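Local atomic coordinates of L-fuculose phosphate aldolase (Streptococcus pneumoniae, PDB entry 4C24), a protein that belongs to the class II aldolase and adducin family, assembles from four subunits and holds a zinc ion through three histidine side chains. Residues 98-103 with 158-163; 77-82 with 134-139. One frame throughout, in Å; residues are numbered along the deposited sequence.

Along the chain the four segments alternate: 77-82, 98-103, 134-139, then 158-163, so that contacts 1 and 2 interlock rather than follow one another. Their centres are about 13 Å apart. Contact 1 pairs two central neighbours of the mixed sheet, strands 95-99 and 161-166, while contact 2 lies nearer the surface, where the starts of helices 80-89 and 139-149 come together. Helix 80-89 is followed in the chain by strand 95-99, and its Met82 packs on both His98 and Leu163. His160 CE1 lies 3.2 Å from Glu79 OE2. Contact 2 thus flanks the zinc site held by contact 1, and a second subunit touches both.

Contact 1 (98-103 with 158-163); sequences HAHTTY and ANHGIL. With ZN (zinc ion), chain B; SO4 (sulfate ion), chain D.
His98, His100 and His160 converge on one zinc ion, each giving NE2 at 2.0 Å; a water at 2.1 Å from the zinc is a fourth ligand, and Gly30 also belongs to the site. Histidine suits this place because NE2 offers the metal a lone pair. The rings of His98 and His100 each stand steeply to that of His160, and the three nitrogens crowd together only because the metal joins them. The second shell begins at Ile162 O, to which His98 donates with its other ring nitrogen, ND1, at 2.8 Å, CG being anti to the backbone N (chi1 164°). This bond is bent, with 139° at the hydrogen, and comes from 43° above the carbonyl plane; it restrains the rotation of the ring. Ala99 N grips the same oxygen from the opposite face, at 3.1 Å from Ile162 O, and Ile162 N donates back to Ala99 O at 3.0 Å. These antiparallel bonds join strands 95-99 and 161-166 in the middle of the mixed sheet, with the zinc ligands at or beside the strand ends. There His160 and Gly161 form a classic beta bulge opposite Leu157; glycine fits because a side chain would run into Ala99 O. His160 O lies over one face of the His100 ring, 3.7 Å from CG, and accepts a hydrogen bond from His118 of the second subunit, whose Tyr119 meets the His160 ring edge-to-face. Farther out, Ile162 CG2 packs against the small Ala99 CB and against CG2 of Thr101, whose hydroxyl is hydrogen-bonded to Glu180 on helix 169-192.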
loop_
_atom_site.group_PDB
_atom_site.type_symbol
_atom_site.label_atom_id
_atom_site.label_comp_id
_atom_site.label_asym_id
_atom_site.label_seq_id
_atom_site.Cartn_x
_atom_site.Cartn_y
_atom_site.Cartn_z
ATOM N N HIS A 98 9.194 17.255 -10.058
ATOM C CA HIS A 98 7.724 17.365 -10.074
ATOM C C HIS A 98 7.143 15.965 -10.151
ATOM O O HIS A 98 7.582 15.108 -10.959
ATOM C CB HIS A 98 7.271 18.224 -11.242
ATOM C CG HIS A 98 5.812 18.090 -11.582
ATOM N ND1 HIS A 98 4.811 18.501 -10.726
ATOM C CD2 HIS A 98 5.189 17.594 -12.680
ATOM C CE1 HIS A 98 3.638 18.255 -11.282
ATOM N NE2 HIS A 98 3.832 17.726 -12.480
ATOM N N ALA A 99 6.156 15.694 -9.302
ATOM C CA ALA A 99 5.563 14.390 -9.250
ATOM C C ALA A 99 4.080 14.473 -8.980
ATOM O O ALA A 99 3.637 15.461 -8.405
ATOM C CB ALA A 99 6.239 13.542 -8.184
ATOM N N HIS A 100 3.334 13.474 -9.415
ATOM C CA HIS A 100 1.920 13.324 -9.037
ATOM C C HIS A 100 1.907 12.236 -7.988
ATOM O O HIS A 100 1.819 11.044 -8.304
ATOM C CB HIS A 100 1.072 12.934 -10.239
ATOM C CG HIS A 100 1.148 13.902 -11.388
ATOM N ND1 HIS A 100 0.280 13.855 -12.449
ATOM C CD2 HIS A 100 1.989 14.940 -11.631
ATOM C CE1 HIS A 100 0.615 14.795 -13.328
ATOM N NE2 HIS A 100 1.626 15.490 -12.831
ATOM N N THR A 101 2.112 12.631 -6.737
ATOM C CA THR A 101 2.129 11.661 -5.660
ATOM C C THR A 101 0.704 11.387 -5.149
ATOM O O THR A 101 -0.290 11.720 -5.830
ATOM C CB THR A 101 3.098 12.088 -4.552
ATOM O OG1 THR A 101 2.583 13.274 -3.930
ATOM C CG2 THR A 101 4.522 12.322 -5.106
ATOM N N THR A 102 0.584 10.728 -4.011
ATOM C CA THR A 102 -0.773 10.436 -3.534
ATOM C C THR A 102 -1.364 11.518 -2.628
ATOM O O THR A 102 -2.197 12.319 -3.098
ATOM C CB THR A 102 -0.857 9.063 -2.877
ATOM O OG1 THR A 102 -0.342 8.108 -3.805
ATOM C CG2 THR A 102 -2.311 8.717 -2.521
ATOM N N TYR A 103 -0.953 11.548 -1.365
ATOM C CA TYR A 103 -1.632 12.453 -0.412
ATOM C C TYR A 103 -1.314 13.906 -0.629
ATOM O O TYR A 103 -2.159 14.779 -0.318
ATOM C CB TYR A 103 -1.414 12.000 1.027
ATOM C CG TYR A 103 -2.157 10.736 1.331
ATOM C CD1 TYR A 103 -1.602 9.486 1.056
ATOM C CD2 TYR A 103 -3.449 10.767 1.860
ATOM C CE1 TYR A 103 -2.290 8.318 1.326
ATOM C CE2 TYR A 103 -4.145 9.611 2.146
ATOM C CZ TYR A 103 -3.572 8.371 1.859
ATOM O OH TYR A 103 -4.255 7.210 2.143
ATOM N N ALA A 158 -2.351 22.948 -7.598
ATOM C CA ALA A 158 -3.761 22.664 -7.472
ATOM C C ALA A 158 -4.278 21.634 -8.490
ATOM O O ALA A 158 -4.067 21.777 -9.690
ATOM C CB ALA A 158 -4.533 23.966 -7.607
ATOM N N ASN A 159 -4.944 20.588 -8.008
ATOM C CA ASN A 159 -5.575 19.597 -8.879
ATOM C C ASN A 159 -4.554 18.888 -9.754
ATOM O O ASN A 159 -4.882 18.438 -10.842
ATOM C CB ASN A 159 -6.696 20.207 -9.734
ATOM C CG ASN A 159 -7.797 20.784 -8.889
ATOM O OD1 ASN A 159 -8.694 20.081 -8.431
ATOM N ND2 ASN A 159 -7.711 22.046 -8.668
ATOM N N HIS A 160 -3.339 18.790 -9.228
ATOM C CA HIS A 160 -2.221 18.361 -10.092
ATOM C C HIS A 160 -1.180 17.534 -9.370
ATOM O O HIS A 160 -1.054 16.333 -9.644
ATOM C CB HIS A 160 -1.607 19.590 -10.745
ATOM C CG HIS A 160 -0.572 19.278 -11.780
ATOM N ND1 HIS A 160 -0.259 20.148 -12.795
ATOM C CD2 HIS A 160 0.226 18.187 -11.946
ATOM C CE1 HIS A 160 0.701 19.606 -13.547
ATOM N NE2 HIS A 160 1.009 18.422 -13.046
ATOM N N GLY A 161 -0.429 18.134 -8.461
ATOM C CA GLY A 161 0.650 17.392 -7.809
ATOM C C GLY A 161 1.549 18.246 -6.970
ATOM O O GLY A 161 1.097 19.174 -6.310
ATOM N N ILE A 162 2.837 17.946 -6.983
ATOM C CA ILE A 162 3.780 18.601 -6.125
ATOM C C ILE A 162 4.997 18.998 -6.949
ATOM O O ILE A 162 5.314 18.350 -7.956
ATOM C CB ILE A 162 4.201 17.664 -4.962
ATOM C CG1 ILE A 162 5.025 18.378 -3.896
ATOM C CG2 ILE A 162 4.972 16.448 -5.486
ATOM C CD1 ILE A 162 5.311 17.539 -2.672
ATOM N N LEU A 163 5.649 20.056 -6.518
ATOM C CA LEU A 163 6.925 20.503 -7.029
ATOM C C LEU A 163 7.850 20.704 -5.841
ATOM O O LEU A 163 7.478 21.331 -4.844
ATOM C CB LEU A 163 6.781 21.814 -7.805
ATOM C CG LEU A 163 7.970 22.341 -8.618
ATOM C CD1 LEU A 163 8.078 21.506 -9.888
ATOM C CD2 LEU A 163 7.807 23.816 -9.010
HETATM ZN ZN ZN B . 2.382 17.121 -13.695
HETATM S S SO4 D . -0.135 5.253 -0.655
HETATM O O1 SO4 D . 0.112 5.963 -1.924
HETATM O O2 SO4 D . 0.594 3.965 -0.739
HETATM O O3 SO4 D . 0.425 6.091 0.417
HETATM O O4 SO4 D . -1.588 5.043 -0.473
HETATM O O HOH W 1 2.514 17.658 -15.709
#

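Contact 2 (77-82 with 134-139). With SO4 (sulfate ion), chain E.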
loop_
_atom_site.group_PDB
_atom_site.type_symbol
_atom_site.label_atom_id
_atom_site.label_comp_id
_atom_site.label_asym_id
_atom_site.label_seq_id
_atom_site.Cartn_x
_atom_site.Cartn_y
_atom_site.Cartn_z
ATOM N N SER A 77 10.153 17.942 -21.308
ATOM C CA SER A 77 8.963 17.864 -20.435
ATOM C C SER A 77 8.032 19.041 -20.710
ATOM O O SER A 77 8.504 20.170 -20.854
ATOM C CB SER A 77 9.390 17.954 -18.990
ATOM O OG SER A 77 8.257 18.124 -18.151
ATOM N N SER A 78 6.722 18.781 -20.735
ATOM C CA SER A 78 5.755 19.885 -20.908
ATOM C C SER A 78 5.893 20.909 -19.786
ATOM O O SER A 78 5.475 22.059 -19.962
ATOM C CB SER A 78 4.312 19.385 -20.936
ATOM O OG SER A 78 3.998 18.666 -19.767
ATOM N N GLU A 79 6.491 20.526 -18.666
ATOM C CA GLU A 79 6.618 21.441 -17.512
ATOM C C GLU A 79 7.958 22.182 -17.441
ATOM O O GLU A 79 8.350 22.703 -16.395
ATOM C CB GLU A 79 6.348 20.699 -16.196
ATOM C CG GLU A 79 4.976 20.053 -16.134
ATOM C CD GLU A 79 3.806 21.037 -16.058
ATOM O OE1 GLU A 79 3.964 22.275 -16.213
ATOM O OE2 GLU A 79 2.702 20.508 -15.874
ATOM N N TRP A 80 8.701 22.180 -18.563
ATOM C CA TRP A 80 10.022 22.747 -18.551
ATOM C C TRP A 80 10.092 24.167 -18.054
ATOM O O TRP A 80 11.039 24.520 -17.375
ATOM C CB TRP A 80 10.680 22.620 -19.940
ATOM C CG TRP A 80 10.003 23.473 -20.986
ATOM C CD1 TRP A 80 8.994 23.100 -21.835
ATOM C CD2 TRP A 80 10.272 24.858 -21.274
ATOM N NE1 TRP A 80 8.597 24.174 -22.612
ATOM C CE2 TRP A 80 9.355 25.263 -22.292
ATOM C CE3 TRP A 80 11.157 25.803 -20.739
ATOM C CZ2 TRP A 80 9.331 26.573 -22.804
ATOM C CZ3 TRP A 80 11.140 27.098 -21.248
ATOM C CH2 TRP A 80 10.231 27.470 -22.278
ATOM N N TYR A 81 9.042 24.965 -18.320
ATOM C CA TYR A 81 9.082 26.345 -17.884
ATOM C C TYR A 81 8.766 26.493 -16.398
ATOM O O TYR A 81 9.345 27.355 -15.721
ATOM C CB TYR A 81 8.216 27.215 -18.778
ATOM C CG TYR A 81 8.271 28.680 -18.437
ATOM C CD1 TYR A 81 9.469 29.397 -18.410
ATOM C CD2 TYR A 81 7.097 29.356 -18.147
ATOM C CE1 TYR A 81 9.510 30.748 -18.109
ATOM C CE2 TYR A 81 7.122 30.694 -17.824
ATOM C CZ TYR A 81 8.306 31.396 -17.798
ATOM O OH TYR A 81 8.348 32.718 -17.485
ATOM N N MET A 82 7.971 25.568 -15.865
ATOM C CA MET A 82 7.773 25.545 -14.420
ATOM C C MET A 82 9.089 25.292 -13.683
ATOM O O MET A 82 9.370 25.876 -12.656
ATOM C CB MET A 82 6.703 24.535 -14.037
ATOM C CG MET A 82 6.565 24.351 -12.550
ATOM S SD MET A 82 5.062 23.481 -12.072
ATOM C CE MET A 82 5.414 21.885 -12.822
ATOM N N ALA A 134 -3.584 26.411 -12.598
ATOM C CA ALA A 134 -3.473 26.759 -14.001
ATOM C C ALA A 134 -3.219 25.479 -14.762
ATOM O O ALA A 134 -2.749 24.507 -14.180
ATOM C CB ALA A 134 -2.369 27.769 -14.253
ATOM N N THR A 135 -3.566 25.482 -16.037
ATOM C CA THR A 135 -3.443 24.300 -16.903
ATOM C C THR A 135 -2.005 23.800 -16.923
ATOM O O THR A 135 -1.059 24.597 -16.947
ATOM C CB THR A 135 -3.871 24.637 -18.344
ATOM O OG1 THR A 135 -5.134 25.332 -18.331
ATOM C CG2 THR A 135 -3.991 23.391 -19.181
ATOM N N TYR A 136 -1.858 22.479 -16.894
ATOM C CA TYR A 136 -0.534 21.890 -16.947
ATOM C C TYR A 136 0.218 22.452 -18.153
ATOM O O TYR A 136 -0.378 22.757 -19.200
ATOM C CB TYR A 136 -0.620 20.363 -17.000
ATOM C CG TYR A 136 -0.782 19.787 -18.385
ATOM C CD1 TYR A 136 -2.033 19.561 -18.952
ATOM C CD2 TYR A 136 0.351 19.446 -19.132
ATOM C CE1 TYR A 136 -2.162 19.025 -20.230
ATOM C CE2 TYR A 136 0.239 18.932 -20.406
ATOM C CZ TYR A 136 -1.006 18.725 -20.951
ATOM O OH TYR A 136 -1.079 18.188 -22.210
ATOM N N GLY A 137 1.526 22.622 -17.962
ATOM C CA GLY A 137 2.417 22.979 -19.054
ATOM C C GLY A 137 2.329 24.422 -19.521
ATOM O O GLY A 137 2.882 24.785 -20.550
ATOM N N THR A 138 1.640 25.271 -18.762
ATOM C CA THR A 138 1.482 26.663 -19.167
ATOM C C THR A 138 2.381 27.627 -18.391
ATOM O O THR A 138 2.890 27.290 -17.331
ATOM C CB THR A 138 0.030 27.142 -19.005
ATOM O OG1 THR A 138 -0.323 27.092 -17.620
ATOM C CG2 THR A 138 -0.911 26.300 -19.852
ATOM N N LYS A 139 2.572 28.834 -18.944
ATOM C CA LYS A 139 3.283 29.906 -18.239
ATOM C C LYS A 139 2.601 30.281 -16.938
ATOM O O LYS A 139 3.265 30.628 -15.976
ATOM C CB LYS A 139 3.418 31.164 -19.091
ATOM C CG LYS A 139 4.263 30.975 -20.340
ATOM C CD LYS A 139 4.450 32.293 -21.087
ATOM C CE LYS A 139 3.148 33.027 -21.451
ATOM N NZ LYS A 139 2.277 32.335 -22.430
HETATM S S SO4 E . 5.930 15.357 -19.127
HETATM O O1 SO4 E . 5.810 16.167 -20.357
HETATM O O2 SO4 E . 4.808 15.737 -18.262
HETATM O O3 SO4 E . 5.848 13.958 -19.595
HETATM O O4 SO4 E . 7.196 15.638 -18.414
HETATM O O HOH W 2 4.332 22.801 -22.304
HETATM O O HOH W 3 4.610 24.862 -16.890
#
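Tyr81 reaches from the first turn of helix 80-89 to the start of helix 139-149, where its CE2 lies 3.8 Å from Lys139 CG and Lys139 CA sits at the ring edge, in plane. Only the root of the lysine is used; the bent remainder of its chain leads away, so a long charged residue serves here as an apolar surface. Ser78 and Gly137 meet just before the two helix starts. Gly137 CA makes a C-H...O contact of 3.3 Å with Ser78 O, and a water bridges that oxygen to Gly137 O. Glycine suits the spot, having no side chain to hold the backbones apart and a positive phi (75°) at the third position of the type II turn Thr135-Thr138. Ser78 OG approaches the Tyr136 ring in its plane, 3.8 Å from CD2. Ser78 N, Ser78 OG and Ser77 OG also donate to a sulfate, probably from the crystallisation liquor, which Asn32, Ser48 and Gly49 bind as well. Glu79, its chain bent at CD (chi2 -69°), accepts a weak hydrogen bond at OE1 from Gly137 N, 3.0 Å away, while a second water links OE1 to Thr138 O. Its side chain comes within about 4 Å of the zinc, nearest atoms, and both Glu79 and Tyr136 touch the zinc ligand His160. Two helix starts thus lie side by side next to the zinc site: Glu79 stands at one N-cap position, after the ST turn of Ser77 where the sulfate sits, and Thr138 caps the other helix with its side chain, at Leu141 N.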